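Long-range contact in tetraacyldisaccharide 4'-kinase (Aquifex aeolicus, PDB 4EHX), which phosphorylates the 4'-position of a tetraacyldisaccharide 1-phosphate with ATP, the lipid A pathway step that yields lipid IVA: residues A[262-267]-A[282-287]. Residues are numbered along the deposited sequence; the frame is centred on the assembly and turned at random.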
loop_
_atom_site.group_PDB
_atom_site.type_symbol
_atom_site.label_atom_id
_atom_site.label_comp_id
_atom_site.label_asym_id
_atom_site.label_seq_id
_atom_site.Cartn_x
_atom_site.Cartn_y
_atom_site.Cartn_z
ATOM N N TYR A 262 10.869 -13.826 -8.974
ATOM C CA TYR A 262 10.622 -15.224 -8.640
ATOM C C TYR A 262 9.144 -15.536 -8.410
ATOM O O TYR A 262 8.500 -14.962 -7.526
ATOM C CB TYR A 262 11.455 -15.635 -7.423
ATOM C CG TYR A 262 11.689 -17.122 -7.322
ATOM C CD1 TYR A 262 12.133 -17.848 -8.418
ATOM C CD2 TYR A 262 11.481 -17.799 -6.127
ATOM C CE1 TYR A 262 12.352 -19.208 -8.333
ATOM C CE2 TYR A 262 11.698 -19.162 -6.029
ATOM C CZ TYR A 262 12.133 -19.862 -7.137
ATOM O OH TYR A 262 12.350 -21.219 -7.043
ATOM N N ASP A 263 8.617 -16.448 -9.224
ATOM C CA ASP A 263 7.232 -16.892 -9.104
ATOM C C ASP A 263 7.131 -18.173 -8.270
ATOM O O ASP A 263 6.081 -18.813 -8.218
ATOM C CB ASP A 263 6.601 -17.085 -10.492
ATOM C CG ASP A 263 7.121 -18.320 -11.220
ATOM O OD1 ASP A 263 8.214 -18.818 -10.873
ATOM O OD2 ASP A 263 6.429 -18.786 -12.151
ATOM N N TYR A 264 8.234 -18.526 -7.615
ATOM C CA TYR A 264 8.295 -19.694 -6.736
ATOM C C TYR A 264 7.731 -20.959 -7.369
ATOM O O TYR A 264 6.986 -21.708 -6.737
ATOM C CB TYR A 264 7.626 -19.399 -5.389
ATOM C CG TYR A 264 8.396 -18.374 -4.598
ATOM C CD1 TYR A 264 9.427 -18.758 -3.748
ATOM C CD2 TYR A 264 8.120 -17.016 -4.729
ATOM C CE1 TYR A 264 10.151 -17.821 -3.036
ATOM C CE2 TYR A 264 8.837 -16.072 -4.021
ATOM C CZ TYR A 264 9.851 -16.481 -3.176
ATOM O OH TYR A 264 10.570 -15.550 -2.467
ATOM N N SER A 265 8.105 -21.191 -8.623
ATOM C CA SER A 265 7.718 -22.405 -9.326
ATOM C C SER A 265 8.602 -23.568 -8.891
ATOM O O SER A 265 8.182 -24.723 -8.923
ATOM C CB SER A 265 7.799 -22.199 -10.842
ATOM O OG SER A 265 9.045 -21.637 -11.221
ATOM N N ASP A 266 9.825 -23.250 -8.471
ATOM C CA ASP A 266 10.794 -24.266 -8.064
ATOM C C ASP A 266 11.044 -24.306 -6.557
ATOM O O ASP A 266 11.993 -24.948 -6.103
ATOM C CB ASP A 266 12.125 -24.065 -8.796
ATOM C CG ASP A 266 12.137 -24.693 -10.180
ATOM O OD1 ASP A 266 11.077 -24.715 -10.840
ATOM O OD2 ASP A 266 13.211 -25.167 -10.607
ATOM N N PHE A 267 10.204 -23.627 -5.779
ATOM C CA PHE A 267 10.378 -23.611 -4.324
ATOM C C PHE A 267 10.011 -24.956 -3.683
ATOM O O PHE A 267 8.905 -25.472 -3.888
ATOM C CB PHE A 267 9.584 -22.472 -3.679
ATOM C CG PHE A 267 9.869 -22.301 -2.217
ATOM C CD1 PHE A 267 11.114 -21.864 -1.790
ATOM C CD2 PHE A 267 8.903 -22.589 -1.270
ATOM C CE1 PHE A 267 11.388 -21.719 -0.450
ATOM C CE2 PHE A 267 9.171 -22.438 0.077
ATOM C CZ PHE A 267 10.416 -22.003 0.486
ATOM N N LEU A 282 4.669 -14.463 0.027
ATOM C CA LEU A 282 3.756 -15.435 0.607
ATOM C C LEU A 282 2.570 -15.731 -0.308
ATOM O O LEU A 282 2.031 -16.831 -0.276
ATOM C CB LEU A 282 3.283 -14.947 1.978
ATOM C CG LEU A 282 2.399 -15.872 2.814
ATOM C CD1 LEU A 282 3.134 -17.180 3.199
ATOM C CD2 LEU A 282 1.926 -15.124 4.046
ATOM N N ILE A 283 2.159 -14.761 -1.126
ATOM C CA ILE A 283 0.980 -14.965 -1.970
ATOM C C ILE A 283 1.205 -16.090 -2.979
ATOM O O ILE A 283 0.249 -16.662 -3.493
ATOM C CB ILE A 283 0.512 -13.680 -2.705
ATOM C CG1 ILE A 283 1.634 -13.095 -3.557
ATOM C CG2 ILE A 283 -0.005 -12.650 -1.719
ATOM C CD1 ILE A 283 1.206 -11.887 -4.384
ATOM N N LYS A 284 2.469 -16.420 -3.233
ATOM C CA LYS A 284 2.810 -17.430 -4.230
ATOM C C LYS A 284 3.034 -18.793 -3.596
ATOM O O LYS A 284 3.349 -19.763 -4.284
ATOM C CB LYS A 284 4.054 -17.003 -5.017
ATOM C CG LYS A 284 3.861 -15.721 -5.811
ATOM C CD LYS A 284 5.070 -14.812 -5.686
ATOM C CE LYS A 284 4.830 -13.475 -6.369
ATOM N NZ LYS A 284 4.582 -13.646 -7.824
ATOM N N LEU A 285 2.860 -18.863 -2.280
ATOM C CA LEU A 285 3.146 -20.077 -1.526
ATOM C C LEU A 285 1.966 -20.513 -0.668
ATOM O O LEU A 285 2.143 -21.142 0.379
ATOM C CB LEU A 285 4.375 -19.871 -0.645
ATOM C CG LEU A 285 5.675 -19.618 -1.404
ATOM C CD1 LEU A 285 6.752 -19.118 -0.461
ATOM C CD2 LEU A 285 6.111 -20.903 -2.105
ATOM N N GLN A 286 0.756 -20.187 -1.101
ATOM C CA GLN A 286 -0.412 -20.555 -0.309
ATOM C C GLN A 286 -0.571 -22.066 -0.278
ATOM O O GLN A 286 -0.322 -22.749 -1.274
ATOM C CB GLN A 286 -1.668 -19.879 -0.859
ATOM C CG GLN A 286 -1.538 -18.357 -0.879
ATOM C CD GLN A 286 -2.732 -17.678 -1.506
ATOM O OE1 GLN A 286 -3.878 -18.000 -1.193
ATOM N NE2 GLN A 286 -2.470 -16.737 -2.403
ATOM N N GLY A 287 -0.974 -22.599 0.866
ATOM C CA GLY A 287 -1.085 -24.040 0.982
ATOM C C GLY A 287 0.101 -24.643 1.704
ATOM O O GLY A 287 -0.057 -25.607 2.452
#
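L285 packs its two methyls against Y264 and F267 where two loops flanking strand 275-277 of this P-loop kinase meet, away from the predicted ATP site. Segment 262-267 follows strand 252-257; segment 282-287 opens with a type I beta turn, L282 to L285, at the end of helix 279-282. No hydrogen bond joins the segments; the contact is mainly apolar. The side chains of L285 and F267 cross at about a right angle. With CG anti to the backbone N (chi1 -172°), the F267 ring sits where L285 CD2 meets it obliquely, 3.4 Å from F267 CD2. The same methyl lies 3.9 Å from Y264 CB, while L285 CD1 sits over one face of the Y264 ring, offset toward its rim. The less well ordered Y262 puts CD2 over the centre of the opposite face. The F267 ring also meets that of F232. An alanine at F267 would probably leave L285 CD2 without its nearest aromatic neighbour and open a gap beside F232. Y264 OH hydrogen-bonds D281 OD1 in helix 279-282, tying the first loop to the helix that leads into the turn. K284 crosses Y264 at about a right angle, its CD at the ring edge, 3.9 Å from Y264 CD2 and equally far from Y262 O.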